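Local coordinates for glutamate racemase (Campylobacter jejuni, PDB 3UHF), which belongs to the Asp/Glu/hydantoin racemase family and binds D-glutamic acid in a cleft between two domains built on parallel beta-sheets, at residues A[171-176]-A[204-209]; A[93-98]-A[225-230]; A[189-194]-A[216-221]. All coordinates share one frame; numbering follows the deposited sequence. Where two conformers were deposited one is given.

Contact 1: A[171-176]-A[204-209]; sequences PMVEEG and CTHFPL. With DGL (D-glutamic acid), chain C.
In both Glu174 and His206, CG lies beside the backbone N and opposite the carbonyl carbon (chi1 -66° and -69°); extended beyond CG, the side chain of Glu174 reaches from helix 169-174 to the imidazole edge. His206 NE2 donates to Glu174 OE1 at 2.8 Å, along a nearly straight line of 167°. The carboxylate lies almost coplanar with the ring and accepts through the anti lone pair of OE1. At the other nitrogen, His206 ND1 and Thr205 OG1 are hydrogen-bonded at 3.0 Å, so both ring nitrogens are engaged and the imidazole's rotation is fixed. A histidine suits this place, linking a carboxylate to a hydroxyl through one flat group. Thr205 extends the series of hydrogen bonds to D-glutamic acid: its N binds the ligand O, and the ligand N donates to Thr205 OG1, each at 2.9 Å. Beside this polar line, the branched Val173 packs against both His206 and Leu209, its CG2 3.5 Å from His206 O and its CG1 4.0 Å from Leu209 CG. Helix 169-174, closed at Gly176 by a Schellman motif, packs on the pocket loop between strand 199-202 and helix 211-218, with Phe178 touching Val173 and Leu209.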
loop_
_atom_site.group_PDB
_atom_site.type_symbol
_atom_site.label_atom_id
_atom_site.label_comp_id
_atom_site.label_asym_id
_atom_site.label_seq_id
_atom_site.Cartn_x
_atom_site.Cartn_y
_atom_site.Cartn_z
ATOM N N PRO A 171 -11.248 8.753 -3.858
ATOM C CA PRO A 171 -12.432 8.555 -4.712
ATOM C C PRO A 171 -12.230 8.985 -6.169
ATOM O O PRO A 171 -12.900 8.436 -7.039
ATOM C CB PRO A 171 -13.517 9.412 -4.031
ATOM C CG PRO A 171 -12.776 10.398 -3.190
ATOM C CD PRO A 171 -11.534 9.659 -2.729
ATOM N N MET A 172 -11.356 9.957 -6.436
ATOM C CA MET A 172 -11.064 10.326 -7.822
ATOM C C MET A 172 -10.474 9.151 -8.595
ATOM O O MET A 172 -10.898 8.867 -9.717
ATOM C CB MET A 172 -10.145 11.549 -7.895
ATOM C CG MET A 172 -10.868 12.809 -7.434
ATOM S SD MET A 172 -9.812 14.264 -7.334
ATOM C CE MET A 172 -9.890 14.823 -9.045
ATOM N N VAL A 173 -9.523 8.454 -7.976
ATOM C CA VAL A 173 -8.942 7.267 -8.590
ATOM C C VAL A 173 -10.007 6.213 -8.836
ATOM O O VAL A 173 -10.038 5.584 -9.889
ATOM C CB VAL A 173 -7.788 6.681 -7.730
ATOM C CG1 VAL A 173 -7.470 5.249 -8.145
ATOM C CG2 VAL A 173 -6.554 7.560 -7.859
ATOM N N GLU A 174 -10.907 6.028 -7.877
ATOM C CA GLU A 174 -11.952 5.017 -8.050
ATOM C C GLU A 174 -12.937 5.375 -9.178
ATOM O O GLU A 174 -13.525 4.478 -9.785
ATOM C CB GLU A 174 -12.645 4.696 -6.715
ATOM C CG GLU A 174 -11.675 4.018 -5.722
ATOM C CD GLU A 174 -12.367 3.385 -4.515
ATOM O OE1 GLU A 174 -11.651 3.003 -3.564
ATOM O OE2 GLU A 174 -13.616 3.258 -4.517
ATOM N N GLU A 175 -13.060 6.676 -9.448
ATOM C CA GLU A 175 -13.885 7.195 -10.550
ATOM C C GLU A 175 -13.126 7.213 -11.875
ATOM O O GLU A 175 -13.645 7.669 -12.896
ATOM C CB GLU A 175 -14.419 8.606 -10.236
ATOM C CG GLU A 175 -15.646 8.606 -9.324
ATOM C CD GLU A 175 -16.577 9.812 -9.509
ATOM O OE1 GLU A 175 -16.413 10.600 -10.467
ATOM O OE2 GLU A 175 -17.503 9.960 -8.685
ATOM N N GLY A 176 -11.894 6.718 -11.845
ATOM C CA GLY A 176 -11.055 6.606 -13.030
ATOM C C GLY A 176 -10.432 7.905 -13.499
ATOM O O GLY A 176 -10.038 8.028 -14.660
ATOM N N CYS A 204 -0.421 5.801 0.007
ATOM C CA CYS A 204 -1.816 5.370 -0.107
ATOM C C CYS A 204 -1.907 4.447 -1.318
ATOM O O CYS A 204 -1.297 4.724 -2.363
ATOM C CB CYS A 204 -2.726 6.578 -0.291
ATOM S SG CYS A 204 -4.485 6.178 -0.581
ATOM N N THR A 205 -2.644 3.349 -1.176
ATOM C CA THR A 205 -2.711 2.328 -2.220
ATOM C C THR A 205 -3.156 2.902 -3.572
ATOM O O THR A 205 -2.753 2.411 -4.624
ATOM C CB THR A 205 -3.701 1.202 -1.845
ATOM O OG1 THR A 205 -4.960 1.781 -1.473
ATOM C CG2 THR A 205 -3.164 0.368 -0.693
ATOM N N HIS A 206 -3.992 3.939 -3.537
ATOM C CA HIS A 206 -4.577 4.461 -4.769
ATOM C C HIS A 206 -3.631 5.362 -5.535
ATOM O O HIS A 206 -3.827 5.613 -6.726
ATOM C CB HIS A 206 -5.861 5.261 -4.466
ATOM C CG HIS A 206 -7.003 4.420 -3.986
ATOM N ND1 HIS A 206 -6.887 3.534 -2.938
ATOM C CD2 HIS A 206 -8.298 4.362 -4.391
ATOM C CE1 HIS A 206 -8.056 2.947 -2.729
ATOM N NE2 HIS A 206 -8.927 3.429 -3.600
ATOM N N PHE A 207 -2.607 5.870 -4.860
ATOM C CA PHE A 207 -1.852 6.970 -5.447
ATOM C C PHE A 207 -0.932 6.637 -6.633
ATOM O O PHE A 207 -0.651 7.533 -7.436
ATOM C CB PHE A 207 -1.107 7.799 -4.388
ATOM C CG PHE A 207 -2.014 8.499 -3.379
ATOM C CD1 PHE A 207 -3.408 8.412 -3.450
ATOM C CD2 PHE A 207 -1.449 9.263 -2.370
ATOM C CE1 PHE A 207 -4.214 9.049 -2.498
ATOM C CE2 PHE A 207 -2.229 9.908 -1.432
ATOM C CZ PHE A 207 -3.623 9.808 -1.487
ATOM N N PRO A 208 -0.451 5.375 -6.755
ATOM C CA PRO A 208 0.319 5.098 -7.975
ATOM C C PRO A 208 -0.454 5.362 -9.277
ATOM O O PRO A 208 0.162 5.625 -10.314
ATOM C CB PRO A 208 0.663 3.602 -7.834
ATOM C CG PRO A 208 0.847 3.419 -6.367
ATOM C CD PRO A 208 -0.282 4.291 -5.760
ATOM N N LEU A 209 -1.782 5.305 -9.226
ATOM C CA LEU A 209 -2.592 5.535 -10.425
ATOM C C LEU A 209 -2.482 6.997 -10.865
ATOM O O LEU A 209 -2.791 7.339 -12.007
ATOM C CB LEU A 209 -4.063 5.162 -10.173
ATOM C CG LEU A 209 -4.490 3.686 -10.236
ATOM C CD1 LEU A 209 -4.318 3.121 -11.641
ATOM C CD2 LEU A 209 -3.738 2.835 -9.210
HETATM N N DGL C . -6.260 1.588 1.147
HETATM C CA DGL C . -6.259 2.930 1.737
HETATM C C DGL C . -4.833 3.389 1.995
HETATM O O DGL C . -3.878 2.867 1.403
HETATM C CB DGL C . -6.948 3.934 0.813
HETATM C CG DGL C . -8.455 3.713 0.697
HETATM C CD DGL C . -9.122 3.825 2.051
HETATM O OE1 DGL C . -9.488 2.775 2.627
HETATM O OE2 DGL C . -9.243 4.962 2.556
HETATM O OXT DGL C . -4.622 4.312 2.771
#

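Contact 2: A[93-98]-A[225-230]; sequences ACNTAS and IHSGDA. With DGL (D-glutamic acid), chain C.
Asn95 and Ser227 face each other where two helices begin, the one close approach between the segments: the end of the Asn95 side chain, at an amide atom whose identity is doubtful, comes 3.3 Å from Ser227 OG. A serine suits this place, being small and able to bond its hydroxyl to Leu202 O. This meeting is slight; the tight part lies on the ligand side of residues 93-98. There Thr96 OG1 donates to OXT of D-glutamic acid at 2.7 Å, and Asn95 N binds the ligand O at 3.1 Å, so the helix start grips the alpha-carboxylate, where the helix dipole would probably favour a negative charge. Cys94, the N-cap, has SG anti to its backbone N (chi1 -177°); the sulfur accepts from Ala97 N at 3.3 Å and lies 3.2 Å from the ligand N. The looser side lies toward solvent at His226, partly exposed, and Asp229, exposed. His226 caps the second helix, its ND1 accepting from Asp229 N at 3.1 Å, while Asp229 OD1 binds Ser42 OG. Helix 95-100 follows strand 89-92 of one parallel sheet and helix 227-238 strand 223-226 of the other, so the contact bridges the two sheets.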
loop_
_atom_site.group_PDB
_atom_site.type_symbol
_atom_site.label_atom_id
_atom_site.label_comp_id
_atom_site.label_asym_id
_atom_site.label_seq_id
_atom_site.Cartn_x
_atom_site.Cartn_y
_atom_site.Cartn_z
ATOM N N ALA A 93 -1.460 -4.344 2.488
ATOM C CA ALA A 93 -1.189 -3.413 1.393
ATOM C C ALA A 93 -1.633 -2.005 1.762
ATOM O O ALA A 93 -1.102 -1.021 1.262
ATOM C CB ALA A 93 -1.914 -3.869 0.107
ATOM N N CYS A 94 -2.627 -1.931 2.636
ATOM C CA CYS A 94 -3.295 -0.678 2.970
ATOM C C CYS A 94 -2.427 0.179 3.888
ATOM O O CYS A 94 -2.018 -0.281 4.949
ATOM C CB CYS A 94 -4.613 -1.000 3.665
ATOM S SG CYS A 94 -5.604 0.453 4.077
ATOM N N ASN A 95 -2.152 1.417 3.483
ATOM C CA ASN A 95 -1.346 2.306 4.304
ATOM C C ASN A 95 -2.107 2.709 5.555
ATOM O O ASN A 95 -1.506 2.923 6.606
ATOM C CB ASN A 95 -0.930 3.555 3.521
ATOM C CG ASN A 95 -0.113 3.215 2.280
ATOM O OD1 ASN A 95 -0.655 2.753 1.279
ATOM N ND2 ASN A 95 1.199 3.444 2.347
ATOM N N THR A 96 -3.429 2.824 5.436
ATOM C CA THR A 96 -4.247 3.222 6.576
ATOM C C THR A 96 -4.257 2.119 7.624
ATOM O O THR A 96 -4.003 2.371 8.809
ATOM C CB THR A 96 -5.690 3.590 6.147
ATOM O OG1 THR A 96 -5.651 4.729 5.273
ATOM C CG2 THR A 96 -6.536 3.921 7.372
ATOM N N ALA A 97 -4.519 0.888 7.185
ATOM C CA ALA A 97 -4.428 -0.260 8.080
ATOM C C ALA A 97 -3.022 -0.396 8.670
ATOM O O ALA A 97 -2.859 -0.749 9.848
ATOM C CB ALA A 97 -4.823 -1.539 7.349
ATOM N N SER A 98 -2.010 -0.123 7.854
ATOM C CA SER A 98 -0.622 -0.257 8.314
ATOM C C SER A 98 -0.313 0.747 9.423
ATOM O O SER A 98 0.531 0.491 10.291
ATOM C CB SER A 98 0.376 -0.083 7.152
ATOM O OG SER A 98 0.311 -1.163 6.228
ATOM N N ILE A 225 8.019 7.726 -4.458
ATOM C CA ILE A 225 8.230 6.491 -3.713
ATOM C C ILE A 225 6.953 5.656 -3.742
ATOM O O ILE A 225 5.938 6.049 -3.179
ATOM C CB ILE A 225 8.645 6.769 -2.240
ATOM C CG1 ILE A 225 9.797 7.778 -2.181
ATOM C CG2 ILE A 225 8.987 5.471 -1.538
ATOM C CD1 ILE A 225 11.071 7.335 -2.897
ATOM N N HIS A 226 7.015 4.500 -4.402
ATOM C CA HIS A 226 5.842 3.636 -4.612
ATOM C C HIS A 226 5.821 2.581 -3.485
ATOM O O HIS A 226 6.823 1.897 -3.254
ATOM C CB HIS A 226 6.015 3.003 -6.001
ATOM C CG HIS A 226 4.875 2.155 -6.472
ATOM N ND1 HIS A 226 4.547 0.951 -5.889
ATOM C CD2 HIS A 226 4.044 2.299 -7.534
ATOM C CE1 HIS A 226 3.536 0.409 -6.548
ATOM N NE2 HIS A 226 3.218 1.202 -7.555
ATOM N N SER A 227 4.710 2.485 -2.753
ATOM C CA SER A 227 4.626 1.595 -1.588
ATOM C C SER A 227 4.740 0.122 -1.957
ATOM O O SER A 227 5.290 -0.678 -1.188
ATOM C CB SER A 227 3.327 1.843 -0.794
ATOM O OG SER A 227 3.353 3.112 -0.158
ATOM N N GLY A 228 4.221 -0.240 -3.128
ATOM C CA GLY A 228 4.314 -1.611 -3.610
ATOM C C GLY A 228 5.737 -2.010 -3.965
ATOM O O GLY A 228 6.210 -3.086 -3.589
ATOM N N ASP A 229 6.424 -1.163 -4.716
ATOM C CA ASP A 229 7.826 -1.443 -5.038
ATOM C C ASP A 229 8.654 -1.457 -3.756
ATOM O O ASP A 229 9.588 -2.241 -3.621
ATOM C CB ASP A 229 8.378 -0.399 -6.006
ATOM C CG ASP A 229 7.688 -0.436 -7.367
ATOM O OD1 ASP A 229 7.104 -1.487 -7.716
ATOM O OD2 ASP A 229 7.738 0.584 -8.092
ATOM N N ALA A 230 8.311 -0.582 -2.814
ATOM C CA ALA A 230 9.031 -0.524 -1.542
ATOM C C ALA A 230 8.914 -1.831 -0.761
ATOM O O ALA A 230 9.907 -2.344 -0.241
ATOM C CB ALA A 230 8.528 0.642 -0.690
HETATM N N DGL C . -6.260 1.588 1.147
HETATM C CA DGL C . -6.259 2.930 1.737
HETATM C C DGL C . -4.833 3.389 1.995
HETATM O O DGL C . -3.878 2.867 1.403
HETATM C CB DGL C . -6.948 3.934 0.813
HETATM C CG DGL C . -8.455 3.713 0.697
HETATM C CD DGL C . -9.122 3.825 2.051
HETATM O OE1 DGL C . -9.488 2.775 2.627
HETATM O OE2 DGL C . -9.243 4.962 2.556
HETATM O OXT DGL C . -4.622 4.312 2.771
#

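Contact 3: A[189-194]-A[216-221]; sequences YYFKNI and KYFGDK
Phe191 presents a broad ring face, and the tip of Phe218 is the bump that presses on it: Phe218 CZ stands over the centre of the Phe191 ring, 3.6 Å above its plane. The rings meet obliquely, planes at 50° and centroids 4.9 Å apart. The opposite face of Phe191 is backed, toward its rim, by CB of Tyr190, which leaves the ring held between its own helix and the helix across from it. Tyr217 approaches Phe191 obliquely, near CD1. With chi1 at -176°, its CG lies anti to the backbone N, and the ring is directed across to Phe191, where CE2 comes within 3.6 Å of Phe191 CD1. Tyr217 OH lies 3.7 Å from Phe191 CB, so the tyrosine fits into the angle between the ring and the backbone of its partner.

Phe191, Tyr217 and Phe218 make an aromatic cluster between the C-terminal ends of helices 181-191 and 211-218, on one side of the four-stranded parallel sheet of this alpha/beta domain. Flat, bulky rings suit the place, since they span helix ends whose nearest CA atoms, those of Phe191 and Phe218, are 9.6 Å apart. Tyr217 CD2 covers one face of the Phe218 ring, and Ile194 CG2 meets the edge of that ring, 4.2 Å from CE1. A type II turn from Phe191 to Ile194 brings the isoleucine back to this edge, while Gly219, with positive phi, lets the other chain leave its helix just after Phe218. Leu136 of strand 135-139 touches Phe191, Ile194 and Phe218, seating the cluster against the sheet.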
loop_
_atom_site.group_PDB
_atom_site.type_symbol
_atom_site.label_atom_id
_atom_site.label_comp_id
_atom_site.label_asym_id
_atom_site.label_seq_id
_atom_site.Cartn_x
_atom_site.Cartn_y
_atom_site.Cartn_z
ATOM N N TYR A 189 -5.285 22.470 -5.312
ATOM C CA TYR A 189 -5.948 22.636 -4.031
ATOM C C TYR A 189 -5.075 22.134 -2.889
ATOM O O TYR A 189 -4.866 22.846 -1.905
ATOM C CB TYR A 189 -7.288 21.896 -4.033
ATOM C CG TYR A 189 -7.996 21.851 -2.694
ATOM C CD1 TYR A 189 -8.707 22.947 -2.222
ATOM C CD2 TYR A 189 -7.982 20.694 -1.920
ATOM C CE1 TYR A 189 -9.371 22.902 -1.006
ATOM C CE2 TYR A 189 -8.644 20.639 -0.700
ATOM C CZ TYR A 189 -9.336 21.747 -0.250
ATOM O OH TYR A 189 -9.997 21.697 0.956
ATOM N N TYR A 190 -4.569 20.913 -3.007
ATOM C CA TYR A 190 -3.781 20.345 -1.919
ATOM C C TYR A 190 -2.375 20.932 -1.849
ATOM O O TYR A 190 -1.815 21.054 -0.770
ATOM C CB TYR A 190 -3.684 18.820 -2.022
ATOM C CG TYR A 190 -4.977 18.121 -1.673
ATOM C CD1 TYR A 190 -5.641 17.341 -2.606
ATOM C CD2 TYR A 190 -5.544 18.279 -0.419
ATOM C CE1 TYR A 190 -6.838 16.711 -2.285
ATOM C CE2 TYR A 190 -6.741 17.657 -0.085
ATOM C CZ TYR A 190 -7.379 16.876 -1.021
ATOM O OH TYR A 190 -8.568 16.260 -0.684
ATOM N N PHE A 191 -1.812 21.299 -2.993
ATOM C CA PHE A 191 -0.378 21.596 -3.034
ATOM C C PHE A 191 -0.064 23.084 -3.170
ATOM O O PHE A 191 1.078 23.471 -3.414
ATOM C CB PHE A 191 0.280 20.817 -4.171
ATOM C CG PHE A 191 0.123 19.323 -4.063
ATOM C CD1 PHE A 191 -0.056 18.554 -5.205
ATOM C CD2 PHE A 191 0.172 18.680 -2.829
ATOM C CE1 PHE A 191 -0.196 17.173 -5.124
ATOM C CE2 PHE A 191 0.043 17.292 -2.738
ATOM C CZ PHE A 191 -0.149 16.534 -3.891
ATOM N N LYS A 192 -1.083 23.926 -3.031
ATOM C CA LYS A 192 -0.861 25.360 -3.094
ATOM C C LYS A 192 0.096 25.798 -1.982
ATOM O O LYS A 192 -0.046 25.390 -0.829
ATOM C CB LYS A 192 -2.188 26.113 -3.019
ATOM C CG LYS A 192 -2.380 27.063 -4.198
ATOM C CD LYS A 192 -2.012 26.384 -5.524
ATOM C CE LYS A 192 -1.731 27.405 -6.627
ATOM N NZ LYS A 192 -2.845 28.383 -6.810
ATOM N N ASN A 193 1.083 26.604 -2.342
ATOM C CA ASN A 193 2.068 27.076 -1.376
ATOM C C ASN A 193 2.797 25.932 -0.673
ATOM O O ASN A 193 3.189 26.037 0.494
ATOM C CB ASN A 193 1.420 28.018 -0.358
ATOM C CG ASN A 193 0.685 29.164 -1.019
ATOM O OD1 ASN A 193 -0.458 29.461 -0.675
ATOM N ND2 ASN A 193 1.337 29.806 -1.985
ATOM N N ILE A 194 2.963 24.825 -1.383
ATOM C CA ILE A 194 3.820 23.771 -0.878
ATOM C C ILE A 194 5.124 23.809 -1.648
ATOM O O ILE A 194 5.134 24.077 -2.847
ATOM C CB ILE A 194 3.170 22.378 -0.956
ATOM C CG1 ILE A 194 3.672 21.525 0.196
ATOM C CG2 ILE A 194 3.453 21.683 -2.283
ATOM C CD1 ILE A 194 3.498 20.066 -0.031
ATOM N N LYS A 216 4.352 14.956 -13.299
ATOM C CA LYS A 216 4.268 16.097 -14.199
ATOM C C LYS A 216 4.013 17.383 -13.416
ATOM O O LYS A 216 4.579 18.428 -13.732
ATOM C CB LYS A 216 3.190 15.874 -15.261
ATOM C CG LYS A 216 3.026 17.019 -16.240
ATOM C CD LYS A 216 1.894 16.739 -17.225
ATOM C CE LYS A 216 1.602 17.946 -18.109
ATOM N NZ LYS A 216 2.797 18.362 -18.894
ATOM N N TYR A 217 3.192 17.294 -12.374
ATOM C CA TYR A 217 2.889 18.456 -11.533
ATOM C C TYR A 217 4.146 18.976 -10.836
ATOM O O TYR A 217 4.433 20.174 -10.860
ATOM C CB TYR A 217 1.820 18.113 -10.476
ATOM C CG TYR A 217 1.410 19.311 -9.633
ATOM C CD1 TYR A 217 0.462 20.215 -10.093
ATOM C CD2 TYR A 217 2.001 19.556 -8.394
ATOM C CE1 TYR A 217 0.096 21.316 -9.342
ATOM C CE2 TYR A 217 1.644 20.663 -7.634
ATOM C CZ TYR A 217 0.687 21.537 -8.116
ATOM O OH TYR A 217 0.323 22.637 -7.378
ATOM N N PHE A 218 4.901 18.072 -10.223
ATOM C CA PHE A 218 6.056 18.487 -9.425
ATOM C C PHE A 218 7.338 18.686 -10.237
ATOM O O PHE A 218 8.194 19.495 -9.867
ATOM C CB PHE A 218 6.283 17.518 -8.268
ATOM C CG PHE A 218 5.302 17.688 -7.133
ATOM C CD1 PHE A 218 5.316 18.842 -6.358
ATOM C CD2 PHE A 218 4.380 16.689 -6.832
ATOM C CE1 PHE A 218 4.432 18.991 -5.295
ATOM C CE2 PHE A 218 3.494 16.834 -5.782
ATOM C CZ PHE A 218 3.517 17.988 -5.012
ATOM N N GLY A 219 7.468 17.959 -11.340
ATOM C CA GLY A 219 8.653 18.077 -12.178
ATOM C C GLY A 219 9.712 17.047 -11.826
ATOM O O GLY A 219 9.559 16.280 -10.878
ATOM N N ASP A 220 10.807 17.043 -12.578
ATOM C CA ASP A 220 11.765 15.938 -12.501
ATOM C C ASP A 220 12.689 15.968 -11.284
ATOM O O ASP A 220 13.527 15.084 -11.126
ATOM C CB ASP A 220 12.584 15.836 -13.795
ATOM C CG ASP A 220 13.191 17.161 -14.209
ATOM O OD1 ASP A 220 13.251 18.081 -13.365
ATOM O OD2 ASP A 220 13.614 17.284 -15.379
ATOM N N LYS A 221 12.554 16.970 -10.423
ATOM C CA LYS A 221 13.380 16.993 -9.218
ATOM C C LYS A 221 12.779 16.088 -8.141
ATOM O O LYS A 221 13.434 15.743 -7.156
ATOM C CB LYS A 221 13.568 18.424 -8.702
ATOM C CG LYS A 221 12.642 18.827 -7.570
ATOM C CD LYS A 221 13.390 18.970 -6.248
ATOM C CE LYS A 221 13.368 20.413 -5.747
ATOM N NZ LYS A 221 13.930 20.545 -4.370
#

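How the contacts relate
Contacts 1 and 2 meet at the same D-glutamic acid, through residues 204-209 and 93-98, their centres about 13 Å apart, and they touch directly, as where Thr205 CG2 lies 3.2 Å from Ala93 O. Contact 3 sits farther out, with its centre about 18 Å from that of contact 1 and about 21 Å from that of contact 2. Along the chain, contact 2 closes a long loop that encloses both others, whose own segments alternate: 171-176, 189-194, 204-209, 216-221. Helix 169-174 leads to helix 181-191, and helix 211-218 leads to strand 223-226, so one run of the chain links the outlying aromatic cluster to the ligand pocket between the two sheets.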